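Aminopentol aminotransferase (Sphingopyxis macrogoltabida, PDB 6HBS) catalyses the pyridoxal-phosphate-dependent deamination of aminopentol, the hydrolysed form of fumonisin B1, to its 2-keto product, with pyruvate as the preferred amino acceptor. Local coordinates at residues G4-D9 with F38-L43. Numbering follows the deposited sequence.
Sequences GTRQKD and FFRRAL
Q7, in the first turn of helix 5-17, pairs with the backbone N and O of F38 through both ends of its side-chain amide. F38 N donates to Q7 OE1 at 2.9 Å, and Q7 NE2 donates to F38 O at 3.0 Å with a nearly straight N-H...O angle of 173°. Each acceptor is used in its carbonyl plane, on a lone pair, and F38 O also lies in the plane of the Q7 amide, so the paired bonds fix the rotation of that group. Glutamine suits the place because one planar end carries both donor and acceptor; its chain leaves with CG opposite the backbone N (chi1 -165°) and bends at chi2 to present them. OE1, the oxygen of this buried side chain, also accepts from Q37 N.

Van der Waals contact is slight: F38 CD2 comes to 3.6 Å from Q7 OE1, the amide and ring planes being 17° apart. The nonpolar ring continues past Q7 to L10 and A14 of the same helix. R6 NH1 lies 3.9 Å from the aliphatic R40 CD, the guanidinium planes steeply turned.

Arginine's long chain brings N-H donors to distant acceptors: R6 NH1 hydrogen-bonds A50 O and salt-bridges E93 of the second subunit, while R40 NE salt-bridges E52. These acids probably offset the like charges.

Away from the pyridoxal-phosphate site of this class-III aminotransferase, the contact joins helix 5-17 to the lead-in of strand 39-43, outermost within this chain in the small four-stranded sheet. D51, accepting from the backbone N of R6 and Q7, ties the helix start to the loop after strand 46-49. The second subunit hydrogen-bonds the backbone of F39 and A42 and packs on F38 and R40, so the contact borders the dimer interface.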
# COMPACT_ATOMS: atom_id res chain seq x y z
N GLY A 4 29.49 -15.89 -2.88
CA GLY A 4 28.29 -15.28 -3.50
C GLY A 4 28.67 -14.19 -4.48
O GLY A 4 28.56 -13.02 -4.16
N THR A 5 29.12 -14.60 -5.68
CA THR A 5 29.58 -13.68 -6.73
C THR A 5 28.45 -12.72 -7.14
O THR A 5 28.66 -11.48 -7.19
CB THR A 5 30.14 -14.46 -7.93
OG1 THR A 5 31.41 -14.96 -7.52
CG2 THR A 5 30.32 -13.63 -9.18
N ARG A 6 27.28 -13.29 -7.44
CA ARG A 6 26.11 -12.52 -7.88
C ARG A 6 25.65 -11.64 -6.72
O ARG A 6 25.37 -10.48 -6.92
CB ARG A 6 25.01 -13.41 -8.45
CG ARG A 6 25.41 -14.09 -9.76
CD ARG A 6 24.26 -14.75 -10.51
NE ARG A 6 23.42 -13.73 -11.15
CZ ARG A 6 22.13 -13.49 -10.89
NH1 ARG A 6 21.40 -14.29 -10.11
NH2 ARG A 6 21.56 -12.44 -11.45
N GLN A 7 25.64 -12.18 -5.50
CA GLN A 7 25.17 -11.42 -4.33
C GLN A 7 26.05 -10.18 -4.11
O GLN A 7 25.55 -9.09 -3.80
CB GLN A 7 25.15 -12.30 -3.08
CG GLN A 7 24.37 -11.74 -1.91
CD GLN A 7 22.87 -11.63 -2.11
OE1 GLN A 7 22.26 -10.63 -1.71
NE2 GLN A 7 22.27 -12.65 -2.72
N LYS A 8 27.37 -10.38 -4.25
CA LYS A 8 28.31 -9.34 -4.01
C LYS A 8 28.11 -8.21 -5.04
O LYS A 8 28.21 -7.01 -4.67
CB LYS A 8 29.74 -9.88 -4.06
CG LYS A 8 30.79 -8.80 -3.91
CD LYS A 8 32.21 -9.27 -4.06
CE LYS A 8 33.20 -8.21 -3.64
NZ LYS A 8 34.52 -8.42 -4.29
N ASP A 9 27.94 -8.59 -6.32
CA ASP A 9 27.70 -7.65 -7.44
C ASP A 9 26.44 -6.82 -7.13
O ASP A 9 26.45 -5.58 -7.28
CB ASP A 9 27.54 -8.38 -8.79
CG ASP A 9 27.23 -7.49 -9.99
OD1 ASP A 9 28.04 -6.59 -10.27
OD2 ASP A 9 26.13 -7.65 -10.59
N PHE A 38 19.37 -10.50 -1.61
CA PHE A 38 18.65 -10.59 -2.86
C PHE A 38 18.43 -12.04 -3.29
O PHE A 38 19.36 -12.82 -3.26
CB PHE A 38 19.43 -9.82 -3.93
CG PHE A 38 19.46 -8.35 -3.66
CD1 PHE A 38 18.31 -7.60 -3.82
CD2 PHE A 38 20.60 -7.74 -3.17
CE1 PHE A 38 18.31 -6.24 -3.56
CE2 PHE A 38 20.60 -6.38 -2.89
CZ PHE A 38 19.46 -5.64 -3.10
N PHE A 39 17.22 -12.35 -3.76
CA PHE A 39 16.81 -13.70 -4.15
C PHE A 39 16.45 -13.78 -5.64
O PHE A 39 16.31 -12.76 -6.32
CB PHE A 39 15.64 -14.15 -3.27
CG PHE A 39 16.04 -14.23 -1.83
CD1 PHE A 39 16.09 -13.09 -1.04
CD2 PHE A 39 16.43 -15.45 -1.28
CE1 PHE A 39 16.50 -13.18 0.29
CE2 PHE A 39 16.85 -15.53 0.04
CZ PHE A 39 16.87 -14.41 0.82
N ARG A 40 16.38 -15.02 -6.16
CA ARG A 40 16.09 -15.22 -7.58
C ARG A 40 14.72 -15.87 -7.78
O ARG A 40 13.98 -15.55 -8.73
CB ARG A 40 17.22 -16.00 -8.28
CG ARG A 40 17.21 -15.79 -9.79
CD ARG A 40 18.25 -16.60 -10.55
NE ARG A 40 17.81 -17.98 -10.68
CZ ARG A 40 16.97 -18.44 -11.61
NH1 ARG A 40 16.47 -17.61 -12.51
NH2 ARG A 40 16.64 -19.72 -11.63
N ARG A 41 14.37 -16.84 -6.94
CA ARG A 41 13.13 -17.56 -7.18
C ARG A 41 12.68 -18.25 -5.89
O ARG A 41 13.43 -18.32 -4.92
CB ARG A 41 13.26 -18.57 -8.34
CG ARG A 41 14.33 -19.63 -8.14
CD ARG A 41 14.30 -20.68 -9.22
NE ARG A 41 15.48 -21.53 -9.06
CZ ARG A 41 15.46 -22.85 -8.87
NH1 ARG A 41 14.32 -23.49 -8.72
NH2 ARG A 41 16.60 -23.53 -8.88
N ALA A 42 11.43 -18.71 -5.91
CA ALA A 42 10.82 -19.34 -4.76
C ALA A 42 9.81 -20.37 -5.24
O ALA A 42 9.19 -20.18 -6.30
CB ALA A 42 10.16 -18.31 -3.86
N LEU A 43 9.60 -21.42 -4.42
CA LEU A 43 8.65 -22.46 -4.71
C LEU A 43 8.41 -23.31 -3.46
O LEU A 43 9.36 -23.78 -2.80
CB LEU A 43 9.19 -23.35 -5.84
CG LEU A 43 8.26 -24.48 -6.29
CD1 LEU A 43 7.03 -23.91 -6.98
CD2 LEU A 43 8.98 -25.48 -7.21